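Local structure of fusolin (Unidentified entomopoxvirus, 4YN2) at residues S145-P154 against W165-V176. The protein crystallises in vivo as viral spindles that enhance virulence, and its lytic polysaccharide monooxygenase-like domain probably acts on chitin. Residues are numbered along the deposited sequence; the frame is centred on the assembly and turned at random.
Sequences SYYEVYITKP and WGNLDLIYNDTV. With NAG (2-acetamido-2-deoxy-beta-D-glucopyranose), chain B.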
loop_
_atom_site.group_PDB
_atom_site.type_symbol
_atom_site.label_atom_id
_atom_site.label_comp_id
_atom_site.label_asym_id
_atom_site.label_seq_id
_atom_site.Cartn_x
_atom_site.Cartn_y
_atom_site.Cartn_z
ATOM N N SER A 145 -15.941 -10.675 -14.731
ATOM C CA SER A 145 -14.800 -9.850 -14.355
ATOM C C SER A 145 -13.627 -10.741 -13.975
ATOM O O SER A 145 -13.804 -11.934 -13.760
ATOM C CB SER A 145 -15.174 -8.933 -13.192
ATOM O OG SER A 145 -15.485 -9.696 -12.038
ATOM N N TYR A 146 -12.435 -10.170 -13.886
ATOM C CA TYR A 146 -11.252 -10.912 -13.452
ATOM C C TYR A 146 -10.346 -9.988 -12.669
ATOM O O TYR A 146 -10.518 -8.767 -12.692
ATOM C CB TYR A 146 -10.500 -11.568 -14.629
ATOM C CG TYR A 146 -9.952 -10.598 -15.644
ATOM C CD1 TYR A 146 -10.760 -10.079 -16.641
ATOM C CD2 TYR A 146 -8.607 -10.248 -15.649
ATOM C CE1 TYR A 146 -10.268 -9.175 -17.574
ATOM C CE2 TYR A 146 -8.098 -9.361 -16.588
ATOM C CZ TYR A 146 -8.928 -8.842 -17.568
ATOM O OH TYR A 146 -8.460 -7.968 -18.519
ATOM N N TYR A 147 -9.425 -10.591 -11.925
ATOM C CA TYR A 147 -8.490 -9.880 -11.074
ATOM C C TYR A 147 -7.067 -10.071 -11.521
ATOM O O TYR A 147 -6.671 -11.193 -11.792
ATOM C CB TYR A 147 -8.604 -10.397 -9.633
ATOM C CG TYR A 147 -9.811 -9.873 -8.900
ATOM C CD1 TYR A 147 -11.047 -10.490 -9.024
ATOM C CD2 TYR A 147 -9.722 -8.747 -8.093
ATOM C CE1 TYR A 147 -12.161 -10.016 -8.341
ATOM C CE2 TYR A 147 -10.832 -8.254 -7.418
ATOM C CZ TYR A 147 -12.054 -8.883 -7.552
ATOM O OH TYR A 147 -13.138 -8.406 -6.867
ATOM N N GLU A 148 -6.293 -8.986 -11.561
ATOM C CA GLU A 148 -4.859 -9.032 -11.772
ATOM C C GLU A 148 -4.225 -8.457 -10.550
ATOM O O GLU A 148 -4.736 -7.470 -10.011
ATOM C CB GLU A 148 -4.412 -8.257 -13.014
ATOM C CG GLU A 148 -4.916 -8.830 -14.325
ATOM C CD GLU A 148 -4.634 -7.941 -15.516
ATOM O OE1 GLU A 148 -4.242 -6.770 -15.311
ATOM O OE2 GLU A 148 -4.801 -8.413 -16.661
ATOM N N VAL A 149 -3.132 -9.061 -10.089
ATOM C CA VAL A 149 -2.362 -8.538 -8.976
ATOM C C VAL A 149 -0.948 -8.363 -9.457
ATOM O O VAL A 149 -0.380 -9.284 -10.049
ATOM C CB VAL A 149 -2.412 -9.403 -7.698
ATOM C CG1 VAL A 149 -1.738 -8.682 -6.540
ATOM C CG2 VAL A 149 -3.847 -9.758 -7.333
ATOM N N TYR A 150 -0.394 -7.173 -9.228
ATOM C CA TYR A 150 0.990 -6.845 -9.529
ATOM C C TYR A 150 1.671 -6.545 -8.244
ATOM O O TYR A 150 1.004 -6.194 -7.281
ATOM C CB TYR A 150 1.129 -5.631 -10.464
ATOM C CG TYR A 150 0.371 -5.729 -11.764
ATOM C CD1 TYR A 150 -1.008 -5.551 -11.805
ATOM C CD2 TYR A 150 1.030 -6.002 -12.959
ATOM C CE1 TYR A 150 -1.713 -5.638 -13.000
ATOM C CE2 TYR A 150 0.326 -6.120 -14.160
ATOM C CZ TYR A 150 -1.049 -5.951 -14.172
ATOM O OH TYR A 150 -1.741 -6.062 -15.350
ATOM N N ILE A 151 2.985 -6.655 -8.222
ATOM C CA ILE A 151 3.789 -6.279 -7.077
ATOM C C ILE A 151 4.924 -5.427 -7.594
ATOM O O ILE A 151 5.441 -5.664 -8.689
ATOM C CB ILE A 151 4.297 -7.481 -6.226
ATOM C CG1 ILE A 151 4.937 -6.981 -4.915
ATOM C CG2 ILE A 151 5.271 -8.383 -7.017
ATOM C CD1 ILE A 151 5.181 -8.059 -3.877
ATOM N N THR A 152 5.336 -4.455 -6.798
ATOM C CA THR A 152 6.464 -3.640 -7.165
ATOM C C THR A 152 7.719 -4.506 -7.270
ATOM O O THR A 152 7.863 -5.499 -6.555
ATOM C CB THR A 152 6.668 -2.522 -6.164
ATOM O OG1 THR A 152 6.472 -3.034 -4.845
ATOM C CG2 THR A 152 5.752 -1.333 -6.425
ATOM N N LYS A 153 8.632 -4.105 -8.133
ATOM C CA LYS A 153 9.909 -4.801 -8.313
ATOM C C LYS A 153 10.737 -4.738 -7.014
ATOM O O LYS A 153 10.507 -3.858 -6.178
ATOM C CB LYS A 153 10.691 -4.231 -9.511
ATOM C CG LYS A 153 10.086 -4.683 -10.829
ATOM C CD LYS A 153 10.842 -4.175 -12.035
ATOM C CE LYS A 153 10.148 -4.483 -13.352
ATOM N NZ LYS A 153 10.285 -5.909 -13.740
ATOM N N PRO A 154 11.642 -5.721 -6.811
ATOM C CA PRO A 154 12.382 -5.833 -5.540
ATOM C C PRO A 154 13.090 -4.605 -4.963
ATOM O O PRO A 154 13.197 -4.528 -3.734
ATOM C CB PRO A 154 13.432 -6.887 -5.863
ATOM C CG PRO A 154 12.788 -7.751 -6.844
ATOM C CD PRO A 154 11.968 -6.852 -7.704
ATOM N N TRP A 165 3.853 1.340 -14.281
ATOM C CA TRP A 165 3.834 0.040 -14.945
ATOM C C TRP A 165 5.246 -0.534 -15.121
ATOM O O TRP A 165 5.431 -1.750 -14.961
ATOM C CB TRP A 165 3.117 0.120 -16.294
ATOM C CG TRP A 165 1.645 0.360 -16.154
ATOM C CD1 TRP A 165 0.971 1.513 -16.419
ATOM C CD2 TRP A 165 0.692 -0.541 -15.586
ATOM N NE1 TRP A 165 -0.366 1.351 -16.142
ATOM C CE2 TRP A 165 -0.558 0.112 -15.590
ATOM C CE3 TRP A 165 0.779 -1.825 -15.033
ATOM C CZ2 TRP A 165 -1.726 -0.511 -15.139
ATOM C CZ3 TRP A 165 -0.379 -2.437 -14.592
ATOM C CH2 TRP A 165 -1.611 -1.778 -14.635
ATOM N N GLY A 166 6.227 0.356 -15.307
ATOM C CA GLY A 166 7.624 -0.015 -15.469
ATOM C C GLY A 166 8.286 -0.631 -14.256
ATOM O O GLY A 166 9.326 -1.270 -14.412
ATOM N N ASN A 167 7.733 -0.434 -13.031
ATOM C CA ASN A 167 8.328 -1.041 -11.839
ATOM C C ASN A 167 7.344 -2.004 -11.166
ATOM O O ASN A 167 7.519 -2.340 -9.993
ATOM C CB ASN A 167 8.893 0.001 -10.861
ATOM C CG ASN A 167 7.907 0.971 -10.269
ATOM O OD1 ASN A 167 6.696 0.812 -10.357
ATOM N ND2 ASN A 167 8.414 2.011 -9.660
ATOM N N LEU A 168 6.376 -2.526 -11.942
ATOM C CA LEU A 168 5.408 -3.515 -11.488
ATOM C C LEU A 168 5.599 -4.826 -12.229
ATOM O O LEU A 168 5.831 -4.815 -13.432
ATOM C CB LEU A 168 3.967 -3.027 -11.720
ATOM C CG LEU A 168 3.401 -2.006 -10.746
ATOM C CD1 LEU A 168 2.009 -1.604 -11.189
ATOM C CD2 LEU A 168 3.414 -2.531 -9.311
ATOM N N ASP A 169 5.437 -5.948 -11.514
ATOM C CA ASP A 169 5.510 -7.313 -12.042
ATOM C C ASP A 169 4.172 -8.003 -11.845
ATOM O O ASP A 169 3.698 -8.015 -10.711
ATOM C CB ASP A 169 6.566 -8.121 -11.280
ATOM C CG ASP A 169 8.000 -7.732 -11.524
ATOM O OD1 ASP A 169 8.316 -7.320 -12.655
ATOM O OD2 ASP A 169 8.819 -7.909 -10.609
ATOM N N LEU A 170 3.593 -8.623 -12.892
ATOM C CA LEU A 170 2.329 -9.349 -12.746
ATOM C C LEU A 170 2.583 -10.655 -12.006
ATOM O O LEU A 170 3.466 -11.403 -12.412
ATOM C CB LEU A 170 1.700 -9.622 -14.119
ATOM C CG LEU A 170 0.366 -10.403 -14.139
ATOM C CD1 LEU A 170 -0.784 -9.556 -13.664
ATOM C CD2 LEU A 170 0.071 -10.874 -15.529
ATOM N N ILE A 171 1.857 -10.916 -10.904
ATOM C CA ILE A 171 2.009 -12.172 -10.144
ATOM C C ILE A 171 0.714 -12.994 -10.123
ATOM O O ILE A 171 0.751 -14.138 -9.684
ATOM C CB ILE A 171 2.522 -11.911 -8.699
ATOM C CG1 ILE A 171 1.556 -11.020 -7.876
ATOM C CG2 ILE A 171 3.930 -11.297 -8.765
ATOM C CD1 ILE A 171 1.826 -10.992 -6.387
ATOM N N TYR A 172 -0.424 -12.436 -10.566
ATOM C CA TYR A 172 -1.682 -13.165 -10.506
ATOM C C TYR A 172 -2.669 -12.655 -11.531
ATOM O O TYR A 172 -2.765 -11.454 -11.753
ATOM C CB TYR A 172 -2.283 -13.021 -9.118
ATOM C CG TYR A 172 -3.477 -13.900 -8.835
ATOM C CD1 TYR A 172 -3.314 -15.218 -8.424
ATOM C CD2 TYR A 172 -4.768 -13.389 -8.886
ATOM C CE1 TYR A 172 -4.407 -16.013 -8.091
ATOM C CE2 TYR A 172 -5.874 -14.188 -8.608
ATOM C CZ TYR A 172 -5.689 -15.490 -8.170
ATOM O OH TYR A 172 -6.793 -16.248 -7.842
ATOM N N ASN A 173 -3.366 -13.573 -12.170
ATOM C CA ASN A 173 -4.384 -13.265 -13.143
ATOM C C ASN A 173 -5.428 -14.379 -13.131
ATOM O O ASN A 173 -5.135 -15.501 -13.551
ATOM C CB ASN A 173 -3.777 -13.078 -14.513
ATOM C CG ASN A 173 -4.752 -12.532 -15.500
ATOM O OD1 ASN A 173 -5.878 -12.160 -15.159
ATOM N ND2 ASN A 173 -4.353 -12.485 -16.748
ATOM N N ASP A 174 -6.636 -14.083 -12.631
ATOM C CA ASP A 174 -7.654 -15.128 -12.495
ATOM C C ASP A 174 -9.046 -14.568 -12.292
ATOM O O ASP A 174 -9.191 -13.409 -11.926
ATOM C CB ASP A 174 -7.299 -15.993 -11.253
ATOM C CG ASP A 174 -7.905 -17.392 -11.211
ATOM O OD1 ASP A 174 -8.267 -17.907 -12.273
ATOM O OD2 ASP A 174 -7.937 -17.993 -10.113
ATOM N N THR A 175 -10.066 -15.411 -12.513
ATOM C CA THR A 175 -11.449 -15.147 -12.110
ATOM C C THR A 175 -11.502 -15.652 -10.685
ATOM O O THR A 175 -10.887 -16.670 -10.385
ATOM C CB THR A 175 -12.476 -15.807 -13.010
ATOM O OG1 THR A 175 -12.147 -17.182 -13.149
ATOM C CG2 THR A 175 -12.582 -15.132 -14.345
ATOM N N VAL A 176 -12.161 -14.932 -9.806
ATOM C CA VAL A 176 -12.163 -15.219 -8.379
ATOM C C VAL A 176 -13.581 -15.564 -7.908
ATOM O O VAL A 176 -14.535 -14.919 -8.333
ATOM C CB VAL A 176 -11.602 -13.942 -7.678
ATOM C CG1 VAL A 176 -11.879 -13.914 -6.187
ATOM C CG2 VAL A 176 -10.108 -13.778 -7.962
HETATM C C1 NAG B . -5.195 -12.006 -17.800
HETATM C C2 NAG B . -4.393 -11.321 -18.902
HETATM C C3 NAG B . -5.364 -10.863 -19.990
HETATM C C4 NAG B . -6.227 -12.029 -20.465
HETATM C C5 NAG B . -6.894 -12.733 -19.287
HETATM C C6 NAG B . -7.664 -13.976 -19.680
HETATM C C7 NAG B . -2.339 -9.989 -18.586
HETATM C C8 NAG B . -1.738 -8.813 -17.882
HETATM N N2 NAG B . -3.651 -10.188 -18.377
HETATM O O3 NAG B . -4.584 -10.374 -21.072
HETATM O O4 NAG B . -7.252 -11.563 -21.330
HETATM O O5 NAG B . -5.889 -13.128 -18.346
HETATM O O6 NAG B . -6.894 -14.868 -20.464
HETATM O O7 NAG B . -1.677 -10.710 -19.325
HETATM O O HOH W 1 -13.926 -12.661 -10.761
#
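Tyr150 and Leu170 form a non-hydrogen-bonded pair where strands 145-152 and 168-174 pair antiparallel in the mixed sheet, in the beta-sandwich of a lytic polysaccharide monooxygenase domain. Beside them the register slips by one residue in a classic beta bulge: Ile171 N and Tyr172 N both donate to Val149 O, at 2.9 and 3.2 Å, the second bond clearly bent. Tyr150 CB lies by Leu168 CD2 and Asp169 O; CD2 passes Leu170 CA; CE2 and CZ slide under Leu170 CD1, a CH-pi contact 3.8 Å from the ring centroid. On the opposite face Trp165 brings up its CZ3 edge in a T-shaped pair, planes at 76°, while its NE1 bonds Val87 O. At the tip Tyr150 OH donates to Glu148 OE1 (2.6 Å), arriving from above the carboxylate plane. With CG anti to the carbonyl carbon (chi1 -65°) and the chain extended beyond it, Glu148 runs alongside Asn173, the glycosylated residue, whose ND2 is covalently bonded to C1 of the first N-acetylglucosamine. OE1 of Glu148 also meets Arg211 in a salt bridge, while OE2 accepts the N2-H of the sugar (2.7 Å from N2). The bulge residue Ile171 lays its CG2 against Ile151 CG2, and at the strand end Lys153, bent at its last torsion, reaches back across the strand pair. Its NZ meets Asp169 OD1 at 2.7 Å on the syn side, 16° out of the carboxylate plane.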